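Local atomic coordinates of galactose-binding-like protein (PDB entry 7M1B), a protein that is a SusE-like protein that probably binds galactose-containing or related glycans, and belongs to a family with a potential degradative capacity. Residues Y110-I114 with N188-E192; T122-I128 with G165-F171; I128-G133 with S160-I164; A288-V294 with F357-H363. All coordinates share one frame; numbering follows the deposited sequence.

Contact 1: Y110-I114 with N188-E192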
# COMPACT_ATOMS: atom_id res chain seq x y z
N TYR A 110 -24.16 12.91 -17.04
CA TYR A 110 -22.95 12.83 -17.88
C TYR A 110 -22.22 14.19 -17.97
O TYR A 110 -21.00 14.30 -18.20
CB TYR A 110 -23.29 12.22 -19.24
CG TYR A 110 -23.94 13.18 -20.21
CD1 TYR A 110 -25.27 13.59 -20.08
CD2 TYR A 110 -23.20 13.64 -21.29
CE1 TYR A 110 -25.81 14.51 -20.97
CE2 TYR A 110 -23.72 14.56 -22.19
CZ TYR A 110 -25.03 14.97 -22.03
OH TYR A 110 -25.70 15.89 -23.01
N LEU A 111 -23.01 15.25 -17.77
CA LEU A 111 -22.51 16.62 -17.85
C LEU A 111 -21.78 16.98 -16.55
O LEU A 111 -20.68 17.55 -16.60
CB LEU A 111 -23.70 17.57 -18.10
CG LEU A 111 -24.16 17.70 -19.56
CD1 LEU A 111 -25.25 18.76 -19.70
CD2 LEU A 111 -22.98 18.02 -20.48
N THR A 112 -22.40 16.67 -15.41
CA THR A 112 -21.74 16.87 -14.13
C THR A 112 -20.46 16.06 -14.12
O THR A 112 -19.43 16.56 -13.66
CB THR A 112 -22.62 16.45 -12.94
OG1 THR A 112 -23.69 17.39 -12.91
CG2 THR A 112 -21.92 16.54 -11.60
N ALA A 113 -20.52 14.85 -14.71
CA ALA A 113 -19.32 14.00 -14.71
C ALA A 113 -18.14 14.63 -15.45
O ALA A 113 -17.04 14.62 -14.94
CB ALA A 113 -19.60 12.61 -15.25
N ILE A 114 -18.39 15.15 -16.66
CA ILE A 114 -17.32 15.76 -17.46
C ILE A 114 -16.86 17.09 -16.84
O ILE A 114 -15.67 17.42 -16.89
CB ILE A 114 -17.71 15.89 -18.95
CG1 ILE A 114 -16.49 15.89 -19.88
CG2 ILE A 114 -18.56 17.15 -19.18
CD1 ILE A 114 -15.70 14.60 -19.94
N ASN A 188 -26.89 10.05 -24.81
CA ASN A 188 -26.28 11.37 -24.63
C ASN A 188 -24.76 11.19 -24.58
O ASN A 188 -24.35 10.09 -24.20
CB ASN A 188 -26.82 12.05 -23.35
CG ASN A 188 -28.31 12.20 -23.30
OD1 ASN A 188 -28.88 12.73 -24.24
ND2 ASN A 188 -28.93 11.71 -22.25
N GLN A 189 -23.94 12.16 -25.04
CA GLN A 189 -22.47 12.09 -24.95
C GLN A 189 -21.83 13.46 -24.77
O GLN A 189 -22.22 14.40 -25.48
CB GLN A 189 -21.85 11.63 -26.29
CG GLN A 189 -21.01 10.36 -26.16
CD GLN A 189 -20.17 10.14 -27.39
OE1 GLN A 189 -20.60 10.42 -28.51
NE2 GLN A 189 -18.96 9.64 -27.20
N SER A 190 -20.76 13.53 -23.93
CA SER A 190 -20.24 14.81 -23.45
C SER A 190 -19.26 15.39 -24.47
O SER A 190 -18.91 14.69 -25.42
CB SER A 190 -19.62 14.66 -22.08
OG SER A 190 -18.41 13.90 -22.18
N GLU A 191 -18.84 16.66 -24.29
CA GLU A 191 -17.64 17.18 -24.93
C GLU A 191 -16.44 16.40 -24.39
O GLU A 191 -16.52 15.85 -23.29
CB GLU A 191 -17.43 18.68 -24.62
CG GLU A 191 -17.64 19.04 -23.13
CD GLU A 191 -19.03 19.36 -22.58
OE1 GLU A 191 -19.94 18.46 -22.59
OE2 GLU A 191 -19.20 20.50 -22.07
N GLU A 192 -15.34 16.37 -25.17
CA GLU A 192 -14.11 15.72 -24.82
C GLU A 192 -13.38 16.56 -23.77
O GLU A 192 -13.27 17.79 -23.88
CB GLU A 192 -13.18 15.58 -26.03
CG GLU A 192 -13.69 14.61 -27.09
CD GLU A 192 -12.88 14.58 -28.38
OE1 GLU A 192 -12.20 15.59 -28.68
OE2 GLU A 192 -12.93 13.54 -29.09

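Contact 2: T122-I128 with G165-F171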
# COMPACT_ATOMS: atom_id res chain seq x y z
N THR A 122 -0.85 8.39 -12.31
CA THR A 122 -0.59 7.29 -11.37
C THR A 122 0.51 6.40 -11.98
O THR A 122 1.02 6.66 -13.09
CB THR A 122 -1.87 6.47 -11.05
OG1 THR A 122 -1.61 5.58 -9.94
CG2 THR A 122 -2.37 5.67 -12.23
N PHE A 123 0.90 5.35 -11.25
CA PHE A 123 1.99 4.48 -11.71
C PHE A 123 1.59 3.80 -13.00
O PHE A 123 0.61 3.06 -13.02
CB PHE A 123 2.40 3.50 -10.59
CG PHE A 123 2.91 4.35 -9.46
CD1 PHE A 123 4.26 4.77 -9.50
CD2 PHE A 123 2.16 4.70 -8.33
CE1 PHE A 123 4.73 5.65 -8.54
CE2 PHE A 123 2.63 5.58 -7.36
CZ PHE A 123 3.96 5.99 -7.44
N GLY A 124 2.30 4.16 -14.09
CA GLY A 124 2.14 3.58 -15.42
C GLY A 124 0.82 4.03 -16.09
O GLY A 124 0.39 3.47 -17.10
N GLY A 125 0.23 5.13 -15.63
CA GLY A 125 -0.98 5.61 -16.30
C GLY A 125 -1.62 6.79 -15.60
O GLY A 125 -0.95 7.72 -15.12
N ILE A 126 -2.97 6.80 -15.67
CA ILE A 126 -3.71 7.91 -15.12
C ILE A 126 -4.81 7.37 -14.22
O ILE A 126 -5.26 6.22 -14.36
CB ILE A 126 -4.26 8.82 -16.24
CG1 ILE A 126 -5.08 7.97 -17.22
CG2 ILE A 126 -3.13 9.58 -16.91
CD1 ILE A 126 -5.94 8.84 -18.18
N TYR A 127 -5.19 8.22 -13.27
CA TYR A 127 -6.31 7.97 -12.39
C TYR A 127 -7.40 8.99 -12.71
O TYR A 127 -7.13 10.19 -12.65
CB TYR A 127 -5.87 8.03 -10.93
CG TYR A 127 -6.96 7.92 -9.90
CD1 TYR A 127 -7.68 6.74 -9.76
CD2 TYR A 127 -7.29 9.01 -9.10
CE1 TYR A 127 -8.69 6.63 -8.82
CE2 TYR A 127 -8.32 8.91 -8.16
CZ TYR A 127 -9.01 7.71 -8.02
OH TYR A 127 -10.08 7.56 -7.15
N ILE A 128 -8.59 8.50 -13.02
CA ILE A 128 -9.71 9.38 -13.40
C ILE A 128 -10.75 9.37 -12.29
O ILE A 128 -11.16 8.29 -11.87
CB ILE A 128 -10.33 8.91 -14.72
CG1 ILE A 128 -9.32 9.08 -15.86
CG2 ILE A 128 -11.59 9.71 -15.01
CD1 ILE A 128 -9.70 8.38 -17.14
N GLY A 165 -13.88 6.49 -9.51
CA GLY A 165 -12.41 6.52 -9.54
C GLY A 165 -11.91 5.24 -10.23
O GLY A 165 -12.30 4.14 -9.83
N PHE A 166 -11.11 5.37 -11.29
CA PHE A 166 -10.62 4.18 -11.99
C PHE A 166 -9.31 4.52 -12.66
O PHE A 166 -9.05 5.71 -12.83
CB PHE A 166 -11.63 3.62 -13.01
CG PHE A 166 -12.04 4.59 -14.11
CD1 PHE A 166 -12.96 5.60 -13.87
CD2 PHE A 166 -11.48 4.48 -15.38
CE1 PHE A 166 -13.31 6.49 -14.89
CE2 PHE A 166 -11.80 5.39 -16.38
CZ PHE A 166 -12.74 6.37 -16.15
N THR A 167 -8.54 3.51 -13.08
CA THR A 167 -7.21 3.78 -13.61
C THR A 167 -7.07 3.14 -14.98
O THR A 167 -7.70 2.11 -15.29
CB THR A 167 -6.07 3.29 -12.71
OG1 THR A 167 -6.02 1.87 -12.77
CG2 THR A 167 -6.26 3.75 -11.28
N LEU A 168 -6.20 3.74 -15.79
CA LEU A 168 -5.67 3.08 -16.97
C LEU A 168 -4.17 2.98 -16.76
O LEU A 168 -3.55 3.99 -16.45
CB LEU A 168 -5.80 4.00 -18.17
CG LEU A 168 -7.10 4.00 -18.94
CD1 LEU A 168 -8.03 5.05 -18.34
CD2 LEU A 168 -6.77 4.33 -20.38
N ARG A 169 -3.60 1.82 -17.08
CA ARG A 169 -2.17 1.62 -16.90
C ARG A 169 -1.59 1.13 -18.23
O ARG A 169 -2.30 1.09 -19.24
CB ARG A 169 -1.92 0.67 -15.71
CG ARG A 169 -2.35 1.27 -14.37
CD ARG A 169 -1.54 0.67 -13.26
NE ARG A 169 -2.39 0.68 -12.08
CZ ARG A 169 -2.27 1.48 -11.05
NH1 ARG A 169 -1.24 2.31 -10.95
NH2 ARG A 169 -3.12 1.33 -10.05
N GLY A 170 -0.29 0.81 -18.23
CA GLY A 170 0.39 0.34 -19.42
C GLY A 170 1.15 1.45 -20.15
O GLY A 170 1.55 1.25 -21.29
N PHE A 171 1.38 2.60 -19.50
CA PHE A 171 1.98 3.72 -20.20
C PHE A 171 3.37 4.04 -19.64
O PHE A 171 3.65 3.99 -18.45
CB PHE A 171 1.14 4.99 -20.04
CG PHE A 171 -0.17 4.88 -20.78
CD1 PHE A 171 -0.23 5.21 -22.13
CD2 PHE A 171 -1.28 4.32 -20.17
CE1 PHE A 171 -1.40 5.06 -22.85
CE2 PHE A 171 -2.47 4.19 -20.87
CZ PHE A 171 -2.52 4.54 -22.22

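Contact 3: I128-G133 with S160-I164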
# COMPACT_ATOMS: atom_id res chain seq x y z
N ILE A 128 -8.59 8.50 -13.02
CA ILE A 128 -9.71 9.38 -13.40
C ILE A 128 -10.75 9.37 -12.29
O ILE A 128 -11.16 8.29 -11.87
CB ILE A 128 -10.33 8.91 -14.72
CG1 ILE A 128 -9.32 9.08 -15.86
CG2 ILE A 128 -11.59 9.71 -15.01
CD1 ILE A 128 -9.70 8.38 -17.14
N HIS A 129 -11.14 10.55 -11.79
CA HIS A 129 -12.14 10.61 -10.74
C HIS A 129 -13.16 11.71 -11.04
O HIS A 129 -12.83 12.76 -11.59
CB HIS A 129 -11.57 10.68 -9.31
CG HIS A 129 -10.50 11.68 -9.09
ND1 HIS A 129 -10.63 12.72 -8.18
CD2 HIS A 129 -9.27 11.79 -9.63
CE1 HIS A 129 -9.51 13.43 -8.17
NE2 HIS A 129 -8.66 12.88 -9.07
N THR A 130 -14.41 11.43 -10.68
CA THR A 130 -15.47 12.44 -10.82
C THR A 130 -16.59 12.13 -9.85
O THR A 130 -16.46 11.16 -9.10
CB THR A 130 -15.89 12.64 -12.28
OG1 THR A 130 -16.61 13.87 -12.37
CG2 THR A 130 -16.68 11.47 -12.83
N THR A 131 -17.65 12.95 -9.89
CA THR A 131 -18.77 12.81 -8.96
C THR A 131 -20.06 12.44 -9.69
O THR A 131 -20.30 12.77 -10.87
CB THR A 131 -18.93 14.07 -8.09
OG1 THR A 131 -19.96 13.84 -7.13
CG2 THR A 131 -19.27 15.27 -8.94
N ASN A 132 -20.91 11.74 -8.95
CA ASN A 132 -22.09 11.11 -9.51
C ASN A 132 -23.06 10.87 -8.36
O ASN A 132 -23.40 9.73 -8.07
CB ASN A 132 -21.66 9.81 -10.22
CG ASN A 132 -22.77 9.00 -10.85
OD1 ASN A 132 -23.78 9.56 -11.29
ND2 ASN A 132 -22.57 7.68 -10.93
N GLY A 133 -23.47 11.97 -7.70
CA GLY A 133 -24.29 11.91 -6.49
C GLY A 133 -25.63 11.20 -6.69
O GLY A 133 -26.29 10.76 -5.70
N SER A 160 -21.66 2.93 -11.72
CA SER A 160 -22.62 3.92 -11.21
C SER A 160 -22.28 4.39 -9.79
O SER A 160 -23.14 4.94 -9.11
CB SER A 160 -24.05 3.33 -11.31
OG SER A 160 -24.12 2.19 -10.44
N VAL A 161 -21.02 4.22 -9.33
CA VAL A 161 -20.75 4.61 -7.94
C VAL A 161 -20.84 6.14 -7.81
O VAL A 161 -20.78 6.86 -8.83
CB VAL A 161 -19.44 4.01 -7.40
CG1 VAL A 161 -19.52 2.49 -7.39
CG2 VAL A 161 -18.22 4.52 -8.16
N LYS A 162 -21.03 6.62 -6.56
CA LYS A 162 -21.10 8.05 -6.26
C LYS A 162 -19.76 8.72 -6.47
O LYS A 162 -19.69 9.80 -7.07
CB LYS A 162 -21.59 8.33 -4.84
CG LYS A 162 -21.55 9.81 -4.45
CD LYS A 162 -22.44 10.18 -3.29
CE LYS A 162 -22.36 11.67 -2.95
NZ LYS A 162 -22.89 11.91 -1.58
N ASN A 163 -18.69 8.10 -5.94
CA ASN A 163 -17.34 8.64 -6.00
C ASN A 163 -16.58 7.79 -7.01
O ASN A 163 -16.10 6.71 -6.65
CB ASN A 163 -16.71 8.67 -4.61
CG ASN A 163 -17.31 9.71 -3.69
OD1 ASN A 163 -17.83 9.37 -2.62
ND2 ASN A 163 -17.28 10.99 -4.08
N ILE A 164 -16.58 8.25 -8.26
CA ILE A 164 -16.09 7.46 -9.39
C ILE A 164 -14.59 7.59 -9.35
O ILE A 164 -14.16 8.70 -9.18
CB ILE A 164 -16.67 7.98 -10.71
CG1 ILE A 164 -18.19 7.64 -10.76
CG2 ILE A 164 -15.96 7.44 -11.94
CD1 ILE A 164 -18.93 8.27 -11.93

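Contact 4: A288-V294 with F357-H363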
# COMPACT_ATOMS: atom_id res chain seq x y z
N ALA A 288 6.24 -13.83 12.39
CA ALA A 288 5.96 -13.52 11.02
C ALA A 288 4.47 -13.14 10.86
O ALA A 288 3.56 -13.92 11.22
CB ALA A 288 6.28 -14.74 10.18
N ILE A 289 4.21 -11.93 10.32
CA ILE A 289 2.83 -11.49 10.13
C ILE A 289 2.13 -12.14 8.95
O ILE A 289 2.74 -12.44 7.91
CB ILE A 289 2.84 -9.94 10.06
CG1 ILE A 289 3.58 -9.45 8.79
CG2 ILE A 289 3.37 -9.39 11.39
CD1 ILE A 289 3.52 -7.88 8.61
N LYS A 290 0.81 -12.29 9.07
CA LYS A 290 0.03 -13.02 8.05
C LYS A 290 -0.89 -12.06 7.30
O LYS A 290 -0.65 -11.85 6.11
CB LYS A 290 -0.70 -14.22 8.64
CG LYS A 290 -1.67 -14.95 7.67
CD LYS A 290 -2.28 -16.19 8.31
CE LYS A 290 -3.40 -16.81 7.45
NZ LYS A 290 -4.19 -17.79 8.20
N GLU A 291 -1.89 -11.48 7.96
CA GLU A 291 -2.69 -10.44 7.35
C GLU A 291 -2.54 -9.13 8.10
O GLU A 291 -2.49 -9.07 9.33
CB GLU A 291 -4.17 -10.82 7.33
CG GLU A 291 -4.45 -11.95 6.36
CD GLU A 291 -5.96 -12.13 6.16
OE1 GLU A 291 -6.65 -11.16 5.70
OE2 GLU A 291 -6.46 -13.22 6.44
N TRP A 292 -2.52 -8.04 7.34
CA TRP A 292 -2.47 -6.73 7.95
C TRP A 292 -3.01 -5.69 6.96
O TRP A 292 -3.21 -5.96 5.76
CB TRP A 292 -1.00 -6.41 8.34
CG TRP A 292 -0.04 -6.17 7.18
CD1 TRP A 292 0.39 -4.97 6.66
CD2 TRP A 292 0.73 -7.21 6.51
NE1 TRP A 292 1.28 -5.22 5.63
CE2 TRP A 292 1.55 -6.57 5.54
CE3 TRP A 292 0.76 -8.61 6.60
CZ2 TRP A 292 2.41 -7.29 4.69
CZ3 TRP A 292 1.60 -9.32 5.75
CH2 TRP A 292 2.45 -8.66 4.82
N GLU A 293 -3.18 -4.48 7.46
CA GLU A 293 -3.46 -3.32 6.67
C GLU A 293 -2.33 -2.32 6.82
O GLU A 293 -1.76 -2.20 7.88
CB GLU A 293 -4.76 -2.65 7.07
CG GLU A 293 -5.93 -3.65 7.01
CD GLU A 293 -7.20 -3.15 7.66
OE1 GLU A 293 -7.12 -2.15 8.47
OE2 GLU A 293 -8.23 -3.85 7.47
N VAL A 294 -2.09 -1.57 5.73
CA VAL A 294 -1.18 -0.44 5.80
C VAL A 294 -1.99 0.85 5.75
O VAL A 294 -2.86 0.95 4.87
CB VAL A 294 -0.18 -0.46 4.62
CG1 VAL A 294 0.79 0.72 4.82
CG2 VAL A 294 0.63 -1.78 4.65
N PHE A 357 1.38 -0.10 10.28
CA PHE A 357 0.98 -1.46 9.98
C PHE A 357 0.05 -1.92 11.08
O PHE A 357 0.39 -1.92 12.24
CB PHE A 357 2.22 -2.37 9.94
CG PHE A 357 2.91 -2.38 8.60
CD1 PHE A 357 3.30 -1.19 8.01
CD2 PHE A 357 3.34 -3.56 8.02
CE1 PHE A 357 3.92 -1.18 6.76
CE2 PHE A 357 3.93 -3.59 6.76
CZ PHE A 357 4.26 -2.38 6.16
N LYS A 358 -1.23 -2.16 10.68
CA LYS A 358 -2.22 -2.69 11.59
C LYS A 358 -2.25 -4.20 11.37
O LYS A 358 -2.73 -4.69 10.33
CB LYS A 358 -3.59 -2.07 11.27
CG LYS A 358 -4.70 -2.49 12.25
CD LYS A 358 -6.07 -1.83 11.85
CE LYS A 358 -7.15 -1.81 13.06
NZ LYS A 358 -8.41 -1.00 12.69
N ILE A 359 -1.71 -4.92 12.35
CA ILE A 359 -1.51 -6.36 12.19
C ILE A 359 -2.80 -7.04 12.64
O ILE A 359 -3.19 -6.88 13.81
CB ILE A 359 -0.29 -6.86 12.99
CG1 ILE A 359 1.00 -6.06 12.71
CG2 ILE A 359 -0.11 -8.37 12.76
CD1 ILE A 359 1.37 -6.08 11.25
N LEU A 360 -3.40 -7.85 11.76
CA LEU A 360 -4.63 -8.56 12.07
C LEU A 360 -4.32 -9.98 12.59
O LEU A 360 -5.00 -10.51 13.48
CB LEU A 360 -5.49 -8.62 10.80
CG LEU A 360 -5.78 -7.29 10.07
CD1 LEU A 360 -6.70 -7.54 8.88
CD2 LEU A 360 -6.41 -6.28 10.99
N SER A 361 -3.27 -10.61 12.03
CA SER A 361 -2.99 -12.02 12.30
C SER A 361 -1.49 -12.31 12.12
O SER A 361 -0.89 -11.62 11.26
CB SER A 361 -3.94 -12.94 11.47
OG SER A 361 -3.59 -12.80 10.08
N THR A 362 -1.04 -13.45 12.68
CA THR A 362 0.31 -13.94 12.43
C THR A 362 0.24 -15.37 11.89
O THR A 362 -0.82 -16.02 12.01
CB THR A 362 1.14 -13.91 13.71
OG1 THR A 362 0.38 -14.67 14.67
CG2 THR A 362 1.36 -12.50 14.23
N HIS A 363 1.30 -15.82 11.20
CA HIS A 363 1.30 -17.14 10.59
C HIS A 363 1.11 -18.26 11.63
O HIS A 363 0.34 -19.20 11.38
CB HIS A 363 2.59 -17.38 9.79
CG HIS A 363 2.52 -16.74 8.43
ND1 HIS A 363 1.59 -17.15 7.48
CD2 HIS A 363 3.14 -15.65 7.93
CE1 HIS A 363 1.79 -16.44 6.36
NE2 HIS A 363 2.77 -15.53 6.60
O HOH W 1 -1.95 -19.63 9.51
O HOH W 2 -5.35 -14.31 8.78
O HOH W 3 -9.18 -1.98 10.20

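Contact 1: Y110-I114 with N188-E192
Tyr-110 leans its ring against the loop of Asn-188 to Glu-192. CB of Asn-188 sits over one face, 3.8 Å from the ring centroid and 21° off the normal, a CH-pi contact. These two side chains cross at about a right angle. Leu-111 CG covers the opposite face from within the helix. The amide of Asn-188 is close to parallel with the ring, but its ND2 bonds to Asp-184. The loop backbone passes the ring at its edge, where Ser-190 N lies 3.6 Å from Tyr-110 CE2. A chi1 of 79° sets Tyr-110 CG between its backbone N and carbonyl carbon, and this turns the ring toward the loop.

One helical turn on, Ile-114 CG1 reaches Glu-191 O at 3.4 Å. Ile-114 CD1 meets Ser-190 OG at 3.6 Å. The Glu-191 chain bends at chi2, which brings OE1 within 3.7 Å of Leu-111 CD2. Ser-190 OG donates to Glu-191 O at 2.9 Å and also bonds to Val-182 N, so this buried hydroxyl is tied to strand 176-183.

The contact packs helix 109-115 at the end of a beta-sandwich, on the loop between its strands 176-183 and 193-197. Asn-188 ND2 and Ser-190 OG find their bonds on Asp-184, Val-182 and Glu-191, and what the helix presents here is mostly carbon. Adhesion therefore rests on van der Waals and CH-pi packing.

Contact 2: T122-I128 with G165-F171
Ile-128 and Phe-166 form a hydrogen-bonded antiparallel pair in the three-stranded sheet of a beta-sandwich. Strand order and packing are consistent with a fibronectin type III-like fold. Ile-128 CB lies over one face of the Phe-166 ring, 4.0 Å from its centroid. Ile-128 CG2 touches Phe-166 CE1 at 3.7 Å. The bond from Ile-128 N to Phe-166 O, at 2.8 Å, is almost straight (176°). Leu-168 packs on the same face of the sheet, its CD1 3.9 Å from Ile-128 CD1. The other face of the sheet carries Tyr-127, whose ring edge meets Thr-167 CG2.

Beyond this shell, Phe-140 meets the Phe-166 ring edge-to-face, and Val-142 of the opposing sheet touches Ile-128, Phe-166 and Leu-168. An alanine in place of Phe-166 would probably leave Ile-128 and Phe-140 without their aromatic partner and open a gap between the sheets.

At the far end a type II turn runs from Thr-122 to Gly-125. Gly-125 is pressed against the partner strand, and a CB there would collide with Leu-168 O. Phe-171 N bonds to Gly-124 O at 2.7 Å. The extended Arg-169 chain carries NH1 to a lone pair of Phe-123 O, 2.9 Å away in the guanidinium plane.

Contact 3: I128-G133 with S160-I164
Asn-132 ND2 is held by two backbone carbonyls, Val-161 O across the contact at 2.9 Å and Asn-136 O further along its own chain. The site lies where strands 125-131 and 163-168 part, at the end of an antiparallel ladder in the three-stranded sheet of a beta-sandwich. The bond to Val-161 O is bent, with an N-H...O angle of 143°. ND2 comes from above the carbonyl plane, 42° out of it. Asn-132 CG is anti to the backbone N (chi1 179°), which sends the amide across to the 160-162 loop. Asn-132 N adds a weak bond to Lys-162 O. The buried amide thus ties this loop to the chain leaving strand 125-131. An alanine here would probably leave Val-161 O and Asn-136 O without their shared donor and let the 160-162 loop shift.

Within the ladder, Thr-130 and Ile-164 are a hydrogen-bonded pair. Thr-130 N bonds to Ile-164 O at 3.1 Å, and Ile-164 N bonds back to Thr-130 O at 3.0 Å. Their side chains run alongside each other, pointing the same way, and Thr-130 CG2 meets Ile-164 CD1. Leu-138 of the opposing sheet touches both Asn-132 and Ile-164. Toward the outside, the extended Lys-162 chain lies along Gly-133, its CG 4.0 Å from Gly-133 CA. Ile-164 crosses over the root of the asparagine, its CD1 3.6 Å from Asn-132 CB.

Contact 4: A288-V294 with F357-H363
A classic beta bulge interrupts this antiparallel strand pair in the galactose-binding-like beta-sandwich: Lys-290 and Glu-291 both face Ser-361. Lys-290 N bonds to Ser-361 O at 2.9 Å. Glu-291 N goes instead to Ser-361 OG at 3.0 Å, plus a weak bond to Ser-361 O. Glu-291 O accepts from both Leu-360 N and Ser-361 N. Beyond the bulge Glu-293 and Lys-358 exchange two backbone bonds. Their side chains lie alongside each other, with a water between Glu-293 OE1 and Lys-358 NZ. Glu-293 OE1 also bonds to Trp-295.

The buried face carries aromatic and aliphatic side chains. The five-membered ring of Trp-292 and the Phe-357 ring are nearly parallel (15°) but slid apart, centroids at 4.7 Å. Trp-292 CG lies between its backbone N and carbonyl carbon (chi1 69°), which places the indole beside Phe-357. Val-294 CG2 lies over one face of Phe-357 in a CH-pi contact, 4.1 Å from the centroid. Ile-289 CD1 sits over a face of the indole near its rim. Phe-258 and Phe-343 extend the cluster into the core.

On the other side of the bulge, His-363 NE2 bonds to Ser-318. Lys-290 CB lies over the centre of the His-363 ring, 3.9 Å from its centroid.

From the modelled N terminus, helix 109-115 opens contact 1, which closes 74 residues later on the loop before strand 193-197. Contacts 2 and 3 fall inside that loop. Both pair strand 125-131 with strand 163-168 and share Ile-128, with contact 3 the inner of the two. They form one continuous ladder. Contact 1 meets contact 3 where Ala-113 O lies 2.7 Å from Thr-130 OG1, a probable hydrogen bond that ties the helix to the sheet. Contact 4 follows in series, in the C-terminal galactose-binding-like domain. It joins strands 292-297 and 352-362. Its centre is about 28 Å from that of contact 2, and it touches none of the others.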